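BAG family molecular chaperone regulator 2 (Arabidopsis thaliana, PDB 4HWD) probably acts, through its BAG domain, as a co-chaperone that binds the ATPase domain of HSP70/HSC70 chaperones and regulates programmed cell death and stress responses. Local coordinates at residues K69-E72 with E73-H76; M47-N50 with Q51-K54; E38-L41 with E42-M45. All blocks are in the same frame, centred on the assembly; numbering follows the deposited sequence.

Contact 1: K69-E72 with E73-H76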
loop_
_atom_site.group_PDB
_atom_site.type_symbol
_atom_site.label_atom_id
_atom_site.label_comp_id
_atom_site.label_asym_id
_atom_site.label_seq_id
_atom_site.Cartn_x
_atom_site.Cartn_y
_atom_site.Cartn_z
ATOM N N LYS A 69 4.160 10.974 5.269
ATOM C CA LYS A 69 5.272 10.893 4.334
ATOM C C LYS A 69 5.868 9.490 4.187
ATOM O O LYS A 69 5.740 8.861 3.132
ATOM C CB LYS A 69 6.420 11.777 4.825
ATOM C CG LYS A 69 7.762 11.527 4.154
ATOM C CD LYS A 69 8.888 12.194 4.936
ATOM C CE LYS A 69 10.259 11.851 4.376
ATOM N NZ LYS A 69 10.484 12.435 3.027
ATOM N N MET A 70 6.469 8.988 5.267
ATOM C CA MET A 70 7.022 7.637 5.303
ATOM C C MET A 70 5.974 6.606 4.895
ATOM O O MET A 70 6.306 5.513 4.440
ATOM C CB MET A 70 7.517 7.305 6.713
ATOM C CG MET A 70 7.944 5.842 6.886
ATOM S SD MET A 70 7.141 4.981 8.267
ATOM C CE MET A 70 5.705 4.278 7.463
ATOM N N GLN A 71 4.708 6.964 5.063
ATOM C CA GLN A 71 3.609 6.075 4.726
ATOM C C GLN A 71 3.325 6.009 3.219
ATOM O O GLN A 71 3.129 4.927 2.667
ATOM C CB GLN A 71 2.352 6.502 5.480
ATOM C CG GLN A 71 1.314 5.401 5.578
ATOM C CD GLN A 71 1.813 4.209 6.381
ATOM O OE1 GLN A 71 1.472 3.069 6.087
ATOM N NE2 GLN A 71 2.614 4.473 7.409
ATOM N N GLU A 72 3.287 7.152 2.542
ATOM C CA GLU A 72 3.039 7.106 1.107
ATOM C C GLU A 72 4.322 6.662 0.413
ATOM O O GLU A 72 4.291 6.147 -0.701
ATOM C CB GLU A 72 2.565 8.460 0.575
ATOM C CG GLU A 72 3.568 9.581 0.605
ATOM C CD GLU A 72 3.023 10.800 -0.100
ATOM O OE1 GLU A 72 2.002 11.348 0.377
ATOM O OE2 GLU A 72 3.605 11.196 -1.136
ATOM N N GLU A 73 5.443 6.855 1.101
ATOM C CA GLU A 73 6.753 6.444 0.615
ATOM C C GLU A 73 6.811 4.910 0.661
ATOM O O GLU A 73 7.412 4.257 -0.207
ATOM C CB GLU A 73 7.837 7.046 1.509
ATOM C CG GLU A 73 9.200 6.388 1.394
ATOM C CD GLU A 73 10.303 7.232 2.013
ATOM O OE1 GLU A 73 11.435 6.717 2.173
ATOM O OE2 GLU A 73 10.044 8.415 2.327
ATOM N N ARG A 74 6.173 4.347 1.686
ATOM C CA ARG A 74 6.102 2.901 1.873
ATOM C C ARG A 74 5.166 2.328 0.822
ATOM O O ARG A 74 5.414 1.255 0.274
ATOM C CB ARG A 74 5.573 2.578 3.272
ATOM C CG ARG A 74 4.895 1.226 3.388
ATOM C CD ARG A 74 4.842 0.789 4.841
ATOM N NE ARG A 74 6.176 0.473 5.347
ATOM C CZ ARG A 74 6.545 0.610 6.617
ATOM N NH1 ARG A 74 5.681 1.064 7.521
ATOM N NH2 ARG A 74 7.776 0.286 6.991
ATOM N N LEU A 75 4.092 3.064 0.550
ATOM C CA LEU A 75 3.100 2.675 -0.443
ATOM C C LEU A 75 3.700 2.710 -1.841
ATOM O O LEU A 75 3.343 1.902 -2.696
ATOM C CB LEU A 75 1.894 3.614 -0.387
ATOM C CG LEU A 75 0.790 3.211 0.576
ATOM C CD1 LEU A 75 -0.179 4.367 0.769
ATOM C CD2 LEU A 75 0.081 1.975 0.038
ATOM N N HIS A 76 4.597 3.658 -2.075
ATOM C CA HIS A 76 5.243 3.767 -3.370
ATOM C C HIS A 76 6.074 2.516 -3.576
ATOM O O HIS A 76 6.106 1.950 -4.670
ATOM C CB HIS A 76 6.148 5.000 -3.422
ATOM C CG HIS A 76 5.404 6.296 -3.540
ATOM N ND1 HIS A 76 6.038 7.519 -3.550
ATOM C CD2 HIS A 76 4.080 6.554 -3.660
ATOM C CE1 HIS A 76 5.137 8.478 -3.672
ATOM N NE2 HIS A 76 3.941 7.921 -3.742
#
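Four backbone bonds join Lys69-Glu72 to Glu73-His76 in the i to i+4 pattern of an alpha helix, from Glu73 N to Lys69 O (2.9 Å), Arg74 N to Met70 O, Leu75 N to Gln71 O and His76 N to Glu72 O. These are two turns of helix 63-89, the third helix of the three-helix BAG bundle. Arg74 N makes a second, weak bond to Gln71 O.

Three pairs of side chains four residues apart run side by side, each pair pointing the same way. On the exposed side Lys69 NZ lies 4.1 Å from Glu73 OE2, so the opposite charges are near but fall short of a salt bridge. Both chains leave with CG anti to the backbone N (chi1 165° in Lys69), which sends them off in the same direction. In the next pair the Met70 chain bends at chi2 and chi3 and brings its methyl obliquely to the guanidinium, with CE of Met70 3.2 Å from NH1 of Arg74, a tight approach. Gln71 and Leu75 face inward: both touch Val16 of helix 2-31, and Leu75 also packs on Leu52 of helix 38-57.

Glu72 and His76 form the third pair, beside helix 38-57, where both touch Leu52. Glu72 OE1 also has the like-charged Asp56 nearby. The carboxylate and imidazole planes are 57° apart, and Glu72 OE2 stands 4.2 Å from His76 NE2. The backbone O of Glu72, already bonded to His76 N, lies over one face of the imidazole, toward its rim, with CD2 of His76 the nearest ring atom at 3.0 Å.

Contact 2: M47-N50 with Q51-K54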
loop_
_atom_site.group_PDB
_atom_site.type_symbol
_atom_site.label_atom_id
_atom_site.label_comp_id
_atom_site.label_asym_id
_atom_site.label_seq_id
_atom_site.Cartn_x
_atom_site.Cartn_y
_atom_site.Cartn_z
ATOM N N MET A 47 -6.332 -1.198 -4.511
ATOM C CA MET A 47 -6.445 -0.983 -3.073
ATOM C C MET A 47 -5.275 -0.145 -2.562
ATOM O O MET A 47 -5.471 0.789 -1.782
ATOM C CB MET A 47 -6.528 -2.322 -2.335
ATOM C CG MET A 47 -7.884 -3.012 -2.501
ATOM S SD MET A 47 -8.001 -4.661 -1.786
ATOM C CE MET A 47 -8.542 -5.615 -3.186
ATOM N N LEU A 48 -4.064 -0.452 -3.024
ATOM C CA LEU A 48 -2.884 0.308 -2.606
ATOM C C LEU A 48 -3.039 1.762 -3.043
ATOM O O LEU A 48 -2.824 2.685 -2.251
ATOM C CB LEU A 48 -1.604 -0.277 -3.225
ATOM C CG LEU A 48 -1.160 -1.685 -2.808
ATOM C CD1 LEU A 48 -0.112 -2.220 -3.780
ATOM C CD2 LEU A 48 -0.612 -1.640 -1.394
ATOM N N MET A 49 -3.413 1.962 -4.303
ATOM C CA MET A 49 -3.590 3.308 -4.841
ATOM C C MET A 49 -4.728 4.025 -4.128
ATOM O O MET A 49 -4.657 5.227 -3.872
ATOM C CB MET A 49 -3.871 3.251 -6.352
ATOM C CG MET A 49 -2.700 2.752 -7.205
ATOM S SD MET A 49 -1.227 3.808 -7.080
ATOM C CE MET A 49 -1.759 5.298 -7.993
ATOM N N ASN A 50 -5.779 3.286 -3.800
ATOM C CA ASN A 50 -6.906 3.886 -3.092
ATOM C C ASN A 50 -6.459 4.454 -1.744
ATOM O O ASN A 50 -6.932 5.505 -1.323
ATOM C CB ASN A 50 -8.003 2.862 -2.851
ATOM C CG ASN A 50 -9.208 3.473 -2.171
ATOM O OD1 ASN A 50 -10.280 3.589 -2.763
ATOM N ND2 ASN A 50 -9.034 3.882 -0.922
ATOM N N GLN A 51 -5.555 3.748 -1.064
ATOM C CA GLN A 51 -5.047 4.209 0.225
ATOM C C GLN A 51 -4.174 5.432 0.004
ATOM O O GLN A 51 -4.118 6.328 0.838
ATOM C CB GLN A 51 -4.219 3.112 0.906
ATOM C CG GLN A 51 -5.020 1.962 1.478
ATOM C CD GLN A 51 -6.129 2.431 2.417
ATOM O OE1 GLN A 51 -5.943 3.371 3.193
ATOM N NE2 GLN A 51 -7.285 1.767 2.357
ATOM N N LEU A 52 -3.485 5.458 -1.131
ATOM C CA LEU A 52 -2.596 6.559 -1.465
ATOM C C LEU A 52 -3.345 7.875 -1.732
ATOM O O LEU A 52 -2.860 8.951 -1.375
ATOM C CB LEU A 52 -1.729 6.169 -2.673
ATOM C CG LEU A 52 -0.435 6.967 -2.862
ATOM C CD1 LEU A 52 0.363 6.959 -1.572
ATOM C CD2 LEU A 52 0.376 6.371 -4.000
ATOM N N VAL A 53 -4.514 7.803 -2.364
ATOM C CA VAL A 53 -5.297 9.014 -2.612
ATOM C C VAL A 53 -5.886 9.466 -1.272
ATOM O O VAL A 53 -5.863 10.653 -0.944
ATOM C CB VAL A 53 -6.462 8.783 -3.622
ATOM C CG1 VAL A 53 -5.912 8.260 -4.946
ATOM C CG2 VAL A 53 -7.493 7.825 -3.047
ATOM N N LYS A 54 -6.407 8.508 -0.502
ATOM C CA LYS A 54 -6.981 8.798 0.811
ATOM C C LYS A 54 -5.943 9.505 1.659
ATOM O O LYS A 54 -6.246 10.483 2.344
ATOM C CB LYS A 54 -7.412 7.511 1.517
ATOM C CG LYS A 54 -8.610 6.832 0.908
ATOM C CD LYS A 54 -9.149 5.781 1.852
ATOM C CE LYS A 54 -10.456 5.197 1.337
ATOM N NZ LYS A 54 -11.027 4.248 2.319
#
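Met47 O receives the backbone N-H of Gln51 at 3.0 Å, the first of four i to i+4 bonds in these two turns of helix 38-57, the middle helix of the three-helix BAG bundle. The CG methylene of Gln51 also comes to 3.5 Å from Met47 O, because CG starts beside its own backbone N (chi1 -73°). Met47 and Gln51 both touch Leu19 of helix 2-31, and Gln51 reaches Ile12 and Gln15 as well.

Leu48 O is the acceptor for Leu52 N and, weakly, for Gln51 N. Its buried side chain points away from the next turn and packs on Leu82 of helix 63-89.

Met49 O takes the N-H of Val53. The same residue supplies the apolar side-chain contact between the two segments: its sulfur SD lies 4.3 Å from CD2 of Leu52, a loose touch. Leu52 carries its branch on toward Leu75 and His76 of helix 63-89, so this pair borders the interface between the two helices.

Asn50 O accepts Lys54 N at 3.2 Å in the straightest bond of the four (165° at the hydrogen). The Asn50 amide, its CG set opposite the backbone N (chi1 -178°), slants across the extended Lys54 chain. The amide meets methylenes and not the ammonium: ND2 of Asn50 comes to 3.0 Å from CE of Lys54, a short approach, and stands 3.8 Å from NZ of Lys54.

Contact 3: E38-L41 with E42-M45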
loop_
_atom_site.group_PDB
_atom_site.type_symbol
_atom_site.label_atom_id
_atom_site.label_comp_id
_atom_site.label_asym_id
_atom_site.label_seq_id
_atom_site.Cartn_x
_atom_site.Cartn_y
_atom_site.Cartn_z
ATOM N N GLU A 38 -4.227 -13.075 -12.147
ATOM C CA GLU A 38 -3.884 -11.713 -12.533
ATOM C C GLU A 38 -4.835 -10.671 -11.957
ATOM O O GLU A 38 -4.400 -9.632 -11.463
ATOM C CB GLU A 38 -3.845 -11.586 -14.059
ATOM C CG GLU A 38 -3.411 -10.208 -14.531
ATOM C CD GLU A 38 -2.034 -9.818 -14.017
ATOM O OE1 GLU A 38 -1.668 -8.630 -14.146
ATOM O OE2 GLU A 38 -1.315 -10.697 -13.490
ATOM N N LYS A 39 -6.131 -10.948 -12.022
ATOM C CA LYS A 39 -7.122 -10.022 -11.500
ATOM C C LYS A 39 -6.873 -9.702 -10.025
ATOM O O LYS A 39 -7.230 -8.624 -9.562
ATOM C CB LYS A 39 -8.540 -10.585 -11.706
ATOM C CG LYS A 39 -8.788 -11.953 -11.090
ATOM C CD LYS A 39 -9.127 -11.847 -9.609
ATOM C CE LYS A 39 -10.587 -11.459 -9.386
ATOM N NZ LYS A 39 -11.507 -12.579 -9.737
ATOM N N ASN A 40 -6.256 -10.628 -9.294
ATOM C CA ASN A 40 -5.962 -10.398 -7.878
ATOM C C ASN A 40 -4.794 -9.440 -7.710
ATOM O O ASN A 40 -4.755 -8.655 -6.762
ATOM C CB ASN A 40 -5.666 -11.715 -7.159
ATOM C CG ASN A 40 -6.920 -12.540 -6.935
ATOM O OD1 ASN A 40 -7.960 -12.006 -6.536
ATOM N ND2 ASN A 40 -6.832 -13.843 -7.186
ATOM N N LEU A 41 -3.841 -9.513 -8.628
ATOM C CA LEU A 41 -2.689 -8.614 -8.598
ATOM C C LEU A 41 -3.222 -7.215 -8.894
ATOM O O LEU A 41 -2.785 -6.228 -8.299
ATOM C CB LEU A 41 -1.664 -9.027 -9.660
ATOM C CG LEU A 41 -0.376 -9.721 -9.199
ATOM C CD1 LEU A 41 -0.641 -10.613 -8.003
ATOM C CD2 LEU A 41 0.207 -10.517 -10.359
ATOM N N GLU A 42 -4.196 -7.151 -9.801
ATOM C CA GLU A 42 -4.821 -5.889 -10.193
ATOM C C GLU A 42 -5.717 -5.333 -9.100
ATOM O O GLU A 42 -5.687 -4.136 -8.827
ATOM C CB GLU A 42 -5.623 -6.075 -11.487
ATOM C CG GLU A 42 -4.814 -6.719 -12.608
ATOM C CD GLU A 42 -5.556 -6.757 -13.927
ATOM O OE1 GLU A 42 -6.757 -7.104 -13.931
ATOM O OE2 GLU A 42 -4.932 -6.443 -14.964
ATOM N N ASN A 43 -6.513 -6.192 -8.471
ATOM C CA ASN A 43 -7.387 -5.744 -7.388
ATOM C C ASN A 43 -6.557 -5.133 -6.252
ATOM O O ASN A 43 -6.950 -4.139 -5.648
ATOM C CB ASN A 43 -8.224 -6.909 -6.851
ATOM C CG ASN A 43 -9.348 -7.297 -7.787
ATOM O OD1 ASN A 43 -10.054 -6.434 -8.315
ATOM N ND2 ASN A 43 -9.532 -8.602 -7.989
ATOM N N LEU A 44 -5.407 -5.745 -5.969
ATOM C CA LEU A 44 -4.498 -5.269 -4.926
ATOM C C LEU A 44 -3.914 -3.916 -5.340
ATOM O O LEU A 44 -3.714 -3.034 -4.508
ATOM C CB LEU A 44 -3.358 -6.279 -4.700
ATOM C CG LEU A 44 -2.451 -6.041 -3.483
ATOM C CD1 LEU A 44 -3.262 -6.280 -2.210
ATOM C CD2 LEU A 44 -1.245 -6.979 -3.514
ATOM N N MET A 45 -3.649 -3.745 -6.633
ATOM C CA MET A 45 -3.098 -2.487 -7.111
ATOM C C MET A 45 -4.042 -1.324 -6.827
ATOM O O MET A 45 -3.610 -0.269 -6.386
ATOM C CB MET A 45 -2.810 -2.555 -8.613
ATOM C CG MET A 45 -2.212 -1.264 -9.171
ATOM S SD MET A 45 -0.603 -0.934 -8.459
ATOM C CE MET A 45 0.473 -1.937 -9.577
HETATM O O HOH W 1 -2.364 -6.615 -15.705
#
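Glu38 and Glu42 open the first two turns of helix 38-57, the middle helix of the three-helix BAG bundle, with a backbone bond from Glu42 N to Glu38 O (3.0 Å). Asn43, Leu44 and Met45 follow the same i to i+4 rule, bonding to the carbonyls of Lys39, Asn40 and Leu41.

Charge and water join the same two residues again. The Glu38 and Glu42 side chains cross at about a right angle, their carboxylate planes 65° apart, with OE1 of Glu38 4.0 Å from OE2 of Glu42. One water donates to both, at 2.6 Å from Glu38 OE1 and 2.7 Å from Glu42 OE2.

Amide and aliphatic packing come next. The Asn43 amide lies back over the preceding turn, since its CG starts beside the backbone N (chi1 -75°). Its ND2 comes to 3.4 Å from CE of Lys39, at a bend of the curled lysine chain, whose NZ pairs with Glu37 just before the helix. ND2 of Asn43 also lies near Lys39 O, but its N-H does not point there. With an alanine in place of Asn43, the Lys39 methylenes would probably lose the amide they rest against, leaving the lysine chain freer to turn.

Apolar packing faces inward, where Leu41 and Leu44 both touch Phe26 of helix 2-31.

The shared water, donating to both, probably eases the repulsion between the two carboxylates; their closeness may raise the affinity of one for a proton, though the start of the helix, with its partial positive charge, would probably offset part of this.

In the fold
Contacts 2 and 3 lie in series on helix 38-57, with adjoining segments and centres 14 Å apart, while contact 1 lies on the next helix, 63-89. Contacts 1 and 2 meet directly, their centres 11 Å apart: CD1 of Leu52 packs 3.4 Å from CB of Glu72 and 3.5 Å from CD1 of Leu75. Contact 3 lies across the chain centre from contact 1, about 20 Å between centres and about 8 Å between nearest atoms, without touching. All three lie in the BAG domain. In the related BAG1 the second and third helices contact the HSP70 ATPase domain, so these two helices probably present the chaperone-binding surface here.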